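Local coordinates for high-affinity zinc uptake system protein znuA (PDB 3MFQ), which binds a zinc ion and probably serves as the metal-capturing, substrate-binding component of an ABC-type uptake system, at residues I34-L42 and F252-G260; F105-K113 and F266-V274. All coordinates share one frame; numbering follows the deposited sequence.

Interaction 1: I34-L42 and F252-G260; sequences IPAGEDPHL and FSDSLAPEG. With ZN (zinc ion), chain D.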
# COMPACT_ATOMS: atom_id res chain seq x y z
N ILE A 34 1.18 2.45 -13.86
CA ILE A 34 1.79 1.26 -13.28
C ILE A 34 0.77 0.14 -13.14
O ILE A 34 -0.14 0.22 -12.31
CB ILE A 34 2.41 1.58 -11.90
CG1 ILE A 34 3.30 2.81 -11.99
CG2 ILE A 34 3.18 0.38 -11.37
CD1 ILE A 34 3.95 3.21 -10.69
N PRO A 35 0.92 -0.92 -13.95
CA PRO A 35 0.00 -2.06 -13.96
C PRO A 35 -0.03 -2.78 -12.62
O PRO A 35 1.01 -2.97 -12.00
CB PRO A 35 0.61 -2.98 -15.03
CG PRO A 35 1.44 -2.09 -15.88
CD PRO A 35 1.99 -1.06 -14.95
N ALA A 36 -1.22 -3.17 -12.18
CA ALA A 36 -1.37 -3.92 -10.94
C ALA A 36 -0.42 -5.10 -10.93
O ALA A 36 -0.30 -5.82 -11.92
CB ALA A 36 -2.80 -4.40 -10.78
N GLY A 37 0.27 -5.29 -9.82
CA GLY A 37 1.22 -6.38 -9.69
C GLY A 37 2.65 -5.92 -9.85
O GLY A 37 3.58 -6.65 -9.53
N GLU A 38 2.82 -4.70 -10.34
CA GLU A 38 4.15 -4.11 -10.48
C GLU A 38 4.51 -3.25 -9.27
O GLU A 38 3.65 -2.94 -8.45
CB GLU A 38 4.27 -3.31 -11.78
CG GLU A 38 4.09 -4.14 -13.04
CD GLU A 38 4.51 -3.41 -14.30
OE1 GLU A 38 5.45 -2.59 -14.23
OE2 GLU A 38 3.91 -3.66 -15.36
N ASP A 39 5.78 -2.86 -9.18
CA ASP A 39 6.27 -2.14 -8.01
C ASP A 39 6.64 -0.70 -8.34
O ASP A 39 7.63 -0.45 -9.03
CB ASP A 39 7.49 -2.87 -7.44
CG ASP A 39 8.01 -2.22 -6.18
OD1 ASP A 39 7.53 -1.12 -5.82
OD2 ASP A 39 8.90 -2.82 -5.54
N PRO A 40 5.85 0.25 -7.83
CA PRO A 40 6.08 1.68 -8.06
C PRO A 40 7.45 2.13 -7.56
O PRO A 40 8.01 3.08 -8.11
CB PRO A 40 4.98 2.35 -7.24
CG PRO A 40 3.90 1.32 -7.15
CD PRO A 40 4.62 0.01 -7.05
N HIS A 41 7.99 1.46 -6.55
CA HIS A 41 9.31 1.80 -6.03
C HIS A 41 10.36 1.77 -7.14
O HIS A 41 11.33 2.53 -7.11
CB HIS A 41 9.73 0.83 -4.93
CG HIS A 41 9.02 1.04 -3.63
ND1 HIS A 41 9.20 2.17 -2.86
CD2 HIS A 41 8.15 0.26 -2.95
CE1 HIS A 41 8.46 2.08 -1.77
NE2 HIS A 41 7.81 0.92 -1.80
N LEU A 42 10.16 0.89 -8.11
CA LEU A 42 11.17 0.63 -9.13
C LEU A 42 10.74 1.10 -10.51
O LEU A 42 11.57 1.27 -11.41
CB LEU A 42 11.49 -0.86 -9.19
CG LEU A 42 11.74 -1.54 -7.85
CD1 LEU A 42 11.99 -3.03 -8.04
CD2 LEU A 42 12.92 -0.89 -7.13
N PHE A 252 -1.09 -7.71 -0.16
CA PHE A 252 -0.86 -6.62 -1.11
C PHE A 252 -0.31 -5.43 -0.35
O PHE A 252 -0.95 -4.92 0.56
CB PHE A 252 -2.16 -6.23 -1.81
CG PHE A 252 -2.89 -7.38 -2.44
CD1 PHE A 252 -2.44 -7.93 -3.63
CD2 PHE A 252 -4.02 -7.91 -1.84
CE1 PHE A 252 -3.11 -8.99 -4.21
CE2 PHE A 252 -4.70 -8.96 -2.42
CZ PHE A 252 -4.24 -9.50 -3.61
N SER A 253 0.89 -5.00 -0.72
CA SER A 253 1.51 -3.85 -0.07
C SER A 253 1.58 -2.68 -1.03
O SER A 253 1.10 -1.59 -0.73
CB SER A 253 2.91 -4.20 0.43
OG SER A 253 3.82 -4.32 -0.64
N ASP A 254 2.18 -2.91 -2.20
CA ASP A 254 2.45 -1.84 -3.14
C ASP A 254 1.56 -1.91 -4.38
O ASP A 254 1.87 -1.31 -5.40
CB ASP A 254 3.92 -1.85 -3.56
CG ASP A 254 4.85 -1.55 -2.41
OD1 ASP A 254 4.38 -0.97 -1.41
OD2 ASP A 254 6.04 -1.90 -2.50
N SER A 255 0.46 -2.64 -4.28
CA SER A 255 -0.45 -2.78 -5.41
C SER A 255 -1.73 -3.52 -5.05
O SER A 255 -1.74 -4.36 -4.16
CB SER A 255 0.24 -3.51 -6.56
OG SER A 255 -0.65 -3.72 -7.64
N LEU A 256 -2.80 -3.18 -5.75
CA LEU A 256 -4.04 -3.95 -5.69
C LEU A 256 -3.88 -5.19 -6.54
O LEU A 256 -2.80 -5.47 -7.06
CB LEU A 256 -5.21 -3.12 -6.20
CG LEU A 256 -5.98 -2.29 -5.18
CD1 LEU A 256 -5.06 -1.78 -4.08
CD2 LEU A 256 -6.71 -1.14 -5.86
N ALA A 257 -4.97 -5.94 -6.70
CA ALA A 257 -4.97 -7.11 -7.57
C ALA A 257 -5.50 -6.74 -8.95
O ALA A 257 -6.27 -5.78 -9.08
CB ALA A 257 -5.79 -8.23 -6.96
N PRO A 258 -5.08 -7.48 -9.98
CA PRO A 258 -5.53 -7.22 -11.35
C PRO A 258 -7.05 -7.30 -11.47
O PRO A 258 -7.66 -8.22 -10.93
CB PRO A 258 -4.88 -8.36 -12.15
CG PRO A 258 -3.70 -8.75 -11.35
CD PRO A 258 -4.10 -8.58 -9.92
N GLU A 259 -7.64 -6.34 -12.16
CA GLU A 259 -9.08 -6.32 -12.36
C GLU A 259 -9.48 -7.46 -13.29
O GLU A 259 -9.06 -7.52 -14.44
CB GLU A 259 -9.52 -4.98 -12.96
CG GLU A 259 -11.02 -4.71 -12.90
CD GLU A 259 -11.39 -3.64 -11.89
OE1 GLU A 259 -12.59 -3.52 -11.57
OE2 GLU A 259 -10.49 -2.91 -11.43
N GLY A 260 -10.30 -8.38 -12.78
CA GLY A 260 -10.80 -8.29 -11.42
C GLY A 260 -10.54 -9.55 -10.61
O GLY A 260 -11.06 -10.62 -10.93
ZN ZN D . 6.60 -0.79 -0.50
O HOH W 1 -0.80 -1.01 -9.56
O HOH W 2 1.44 -1.13 -8.08
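Asp254 and His41 meet at a zinc ion, in the metal site typical of the solute-binding proteins related to TroA and ZnuA. Asp254, which buries the most surface here, chelates with both carboxylate oxygens: OD1 and OD2 of Asp254 each lie 2.4 Å from the zinc ion. His41 adds NE2, 2.5 Å from the metal, and His104 and His170 complete the site. The histidine ring and the carboxylate are turned 66° against each other, with Asp254 OD2 at the ring edge, 3.1 Å from His41 CD2. Asp39 steadies the backbone beside this ligand: its OD1 accepts from His41 N in an Asx turn, while its OD2 bonds to Thr192. Farther along, the type II turn Pro35-Glu38 sets Ala36 CB against the backbone of Leu256 to Pro258. A water donates to Glu38 O and Asp254 O, bridging the two loops between the metal and this turn. Ser255 makes the direct polar link. With its OG anti to the backbone N (chi1 176°), the hydroxyl faces the turn, donates to Leu256 O and, at 2.8 Å and an N-H...O angle of 163°, accepts from Gly37 N.

Interaction 2: F105-K113 and F266-V274; sequences FWFSIPLYK and FIDMYKHNV
Phe266 and Tyr112 stack face to face, the planes 7° apart and the ring centroids separated by 3.7 Å. The side chains run past each other in opposite directions, which brings Tyr112 OH back over Phe266 CG, and Phe266 CZ over the centre of the tyrosine ring. Both CG atoms are anti to their backbone N (chi1 171° in Phe266), extending each ring from its own helix toward the other. At the edge of the Phe266 ring, in its plane, Trp106 O approaches CZ of Phe266 to 3.4 Å.

A second aromatic pair lies beside the stack. Phe107 turns its edge to the face of Tyr270, with planes at 75° and centroids 5.8 Å apart; Ile109 CG1 packs obliquely against the Tyr270 ring. Met269 SD makes a Met-aromatic contact, 4.1 Å from Phe107 CE1, and Asn273 ND2 nears the same carbon while bonding to Phe252 O.

Outward, Trp106 CD1 covers one face of the Phe107 ring, which also stacks with Phe173. Phe266 N bonds to Asp18 at the start of helix 266-281, while Tyr141 of helix 131-156 touches the Phe266 side chain. Ser108 occupies the N-cap position of helix 109-123. This buried aromatic packing joins the start of helix 109-123 to the C-terminal helix of a TroA-like metal-binding protein.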
# COMPACT_ATOMS: atom_id res chain seq x y z
N PHE A 105 1.15 5.02 3.38
CA PHE A 105 0.17 5.69 4.23
C PHE A 105 -1.24 5.10 4.12
O PHE A 105 -2.08 5.31 4.99
CB PHE A 105 0.10 7.16 3.86
CG PHE A 105 -0.45 7.41 2.49
CD1 PHE A 105 0.39 7.47 1.39
CD2 PHE A 105 -1.81 7.56 2.29
CE1 PHE A 105 -0.11 7.69 0.13
CE2 PHE A 105 -2.32 7.77 1.02
CZ PHE A 105 -1.47 7.84 -0.06
N TRP A 106 -1.50 4.37 3.04
CA TRP A 106 -2.86 3.93 2.73
C TRP A 106 -3.44 2.89 3.69
O TRP A 106 -4.65 2.67 3.70
CB TRP A 106 -2.96 3.43 1.28
CG TRP A 106 -1.89 2.46 0.91
CD1 TRP A 106 -1.93 1.10 1.06
CD2 TRP A 106 -0.62 2.76 0.33
NE1 TRP A 106 -0.76 0.54 0.60
CE2 TRP A 106 0.06 1.54 0.15
CE3 TRP A 106 0.01 3.95 -0.06
CZ2 TRP A 106 1.33 1.47 -0.40
CZ3 TRP A 106 1.27 3.88 -0.61
CH2 TRP A 106 1.92 2.65 -0.77
N PHE A 107 -2.59 2.25 4.48
CA PHE A 107 -3.06 1.29 5.48
C PHE A 107 -3.54 2.00 6.75
O PHE A 107 -4.15 1.38 7.62
CB PHE A 107 -1.99 0.25 5.79
CG PHE A 107 -1.70 -0.69 4.66
CD1 PHE A 107 -2.69 -1.54 4.18
CD2 PHE A 107 -0.45 -0.72 4.07
CE1 PHE A 107 -2.43 -2.41 3.13
CE2 PHE A 107 -0.19 -1.59 3.02
CZ PHE A 107 -1.18 -2.43 2.56
N SER A 108 -3.24 3.29 6.86
CA SER A 108 -3.84 4.11 7.89
C SER A 108 -5.11 4.71 7.33
O SER A 108 -5.10 5.80 6.76
CB SER A 108 -2.88 5.23 8.33
OG SER A 108 -3.51 6.10 9.26
N ILE A 109 -6.22 3.99 7.48
CA ILE A 109 -7.50 4.41 6.92
C ILE A 109 -7.76 5.91 7.04
O ILE A 109 -8.24 6.53 6.09
CB ILE A 109 -8.67 3.60 7.53
CG1 ILE A 109 -8.61 2.15 7.04
CG2 ILE A 109 -10.00 4.23 7.15
CD1 ILE A 109 -9.76 1.30 7.51
N PRO A 110 -7.45 6.51 8.20
CA PRO A 110 -7.60 7.96 8.30
C PRO A 110 -6.83 8.69 7.20
O PRO A 110 -7.38 9.57 6.53
CB PRO A 110 -6.99 8.28 9.67
CG PRO A 110 -7.20 7.04 10.45
CD PRO A 110 -7.05 5.91 9.48
N LEU A 111 -5.57 8.32 7.02
CA LEU A 111 -4.73 8.91 5.99
C LEU A 111 -5.31 8.68 4.60
O LEU A 111 -5.27 9.56 3.75
CB LEU A 111 -3.31 8.35 6.07
CG LEU A 111 -2.34 9.17 6.91
CD1 LEU A 111 -3.06 9.85 8.07
CD2 LEU A 111 -1.19 8.31 7.41
N TYR A 112 -5.85 7.49 4.37
CA TYR A 112 -6.43 7.17 3.07
C TYR A 112 -7.69 8.00 2.83
O TYR A 112 -7.91 8.50 1.73
CB TYR A 112 -6.74 5.67 2.97
CG TYR A 112 -6.99 5.21 1.55
CD1 TYR A 112 -5.95 5.08 0.64
CD2 TYR A 112 -8.27 4.90 1.11
CE1 TYR A 112 -6.17 4.66 -0.65
CE2 TYR A 112 -8.51 4.47 -0.18
CZ TYR A 112 -7.45 4.36 -1.06
OH TYR A 112 -7.68 3.93 -2.35
N LYS A 113 -8.52 8.14 3.86
CA LYS A 113 -9.70 8.99 3.77
C LYS A 113 -9.28 10.41 3.40
O LYS A 113 -9.99 11.10 2.67
CB LYS A 113 -10.46 9.00 5.10
CG LYS A 113 -11.11 7.68 5.45
CD LYS A 113 -11.72 7.74 6.84
CE LYS A 113 -12.74 8.86 6.96
NZ LYS A 113 -13.95 8.58 6.14
N PHE A 266 -9.80 -1.48 -3.36
CA PHE A 266 -9.02 -1.15 -2.17
C PHE A 266 -9.57 -1.82 -0.92
O PHE A 266 -8.84 -2.50 -0.20
CB PHE A 266 -8.96 0.36 -1.97
CG PHE A 266 -8.36 0.77 -0.66
CD1 PHE A 266 -6.98 0.84 -0.51
CD2 PHE A 266 -9.16 1.08 0.42
CE1 PHE A 266 -6.42 1.22 0.70
CE2 PHE A 266 -8.61 1.46 1.63
CZ PHE A 266 -7.24 1.53 1.77
N ILE A 267 -10.86 -1.63 -0.66
CA ILE A 267 -11.49 -2.19 0.53
C ILE A 267 -11.40 -3.71 0.53
O ILE A 267 -11.22 -4.32 1.58
CB ILE A 267 -12.95 -1.75 0.66
CG1 ILE A 267 -13.05 -0.23 0.80
CG2 ILE A 267 -13.61 -2.43 1.84
CD1 ILE A 267 -14.45 0.28 1.02
N ASP A 268 -11.53 -4.31 -0.65
CA ASP A 268 -11.42 -5.76 -0.77
C ASP A 268 -9.99 -6.22 -0.56
O ASP A 268 -9.74 -7.22 0.11
CB ASP A 268 -11.96 -6.23 -2.12
CG ASP A 268 -13.47 -6.09 -2.23
OD1 ASP A 268 -14.12 -5.84 -1.19
OD2 ASP A 268 -14.01 -6.24 -3.34
N MET A 269 -9.04 -5.49 -1.14
CA MET A 269 -7.63 -5.77 -0.92
C MET A 269 -7.33 -5.72 0.56
O MET A 269 -6.52 -6.48 1.08
CB MET A 269 -6.76 -4.76 -1.68
CG MET A 269 -5.28 -4.85 -1.37
SD MET A 269 -4.80 -4.02 0.16
CE MET A 269 -5.12 -2.31 -0.27
N TYR A 270 -8.00 -4.80 1.26
CA TYR A 270 -7.79 -4.63 2.69
C TYR A 270 -8.29 -5.84 3.47
O TYR A 270 -7.58 -6.41 4.29
CB TYR A 270 -8.52 -3.39 3.17
CG TYR A 270 -7.76 -2.59 4.19
CD1 TYR A 270 -7.46 -3.12 5.43
CD2 TYR A 270 -7.34 -1.29 3.91
CE1 TYR A 270 -6.76 -2.39 6.36
CE2 TYR A 270 -6.65 -0.55 4.84
CZ TYR A 270 -6.36 -1.11 6.07
OH TYR A 270 -5.67 -0.39 7.01
N LYS A 271 -9.54 -6.21 3.20
CA LYS A 271 -10.15 -7.35 3.88
C LYS A 271 -9.33 -8.60 3.63
O LYS A 271 -9.06 -9.37 4.55
CB LYS A 271 -11.59 -7.55 3.39
CG LYS A 271 -12.52 -6.39 3.70
CD LYS A 271 -13.94 -6.68 3.22
CE LYS A 271 -14.87 -5.53 3.52
NZ LYS A 271 -16.25 -5.80 3.04
N HIS A 272 -8.94 -8.80 2.38
CA HIS A 272 -8.11 -9.93 2.00
C HIS A 272 -6.87 -10.02 2.88
O HIS A 272 -6.55 -11.07 3.42
CB HIS A 272 -7.70 -9.82 0.53
CG HIS A 272 -6.65 -10.81 0.12
ND1 HIS A 272 -6.96 -12.02 -0.45
CD2 HIS A 272 -5.30 -10.75 0.20
CE1 HIS A 272 -5.84 -12.68 -0.71
NE2 HIS A 272 -4.82 -11.93 -0.32
N ASN A 273 -6.17 -8.89 3.01
CA ASN A 273 -4.98 -8.84 3.85
C ASN A 273 -5.30 -9.22 5.29
O ASN A 273 -4.63 -10.06 5.89
CB ASN A 273 -4.34 -7.45 3.79
CG ASN A 273 -3.56 -7.22 2.51
OD1 ASN A 273 -3.52 -8.09 1.63
ND2 ASN A 273 -2.94 -6.06 2.40
N VAL A 274 -6.35 -8.60 5.84
CA VAL A 274 -6.74 -8.83 7.22
C VAL A 274 -7.11 -10.28 7.51
O VAL A 274 -6.56 -10.89 8.43
CB VAL A 274 -7.91 -7.92 7.63
CG1 VAL A 274 -8.51 -8.38 8.94
CG2 VAL A 274 -7.44 -6.48 7.72

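How the interactions relate
Interactions 1 and 2 have centres 14 Å apart and touch directly, their segments alternating along the chain. The junction is residues 252-253, just before the metal ligand Asp254. Phe252 O lies 2.9 Å from Asn273 ND2, a probable hydrogen bond to the C-terminal helix, and 3.2 Å from Phe107 CZ. Ser253 O packs against the indole, 3.1 Å from Trp106 CZ2. Interaction 2 thus abuts the loop that presents a chelating carboxylate, and the nearest atom of the Trp106 side chain is about 6 Å from the zinc ion. Segment 105-113 also directly follows the ligand His104, so two of the four zinc ligands, His104 and Asp254, are sequence neighbours of residues in this junction.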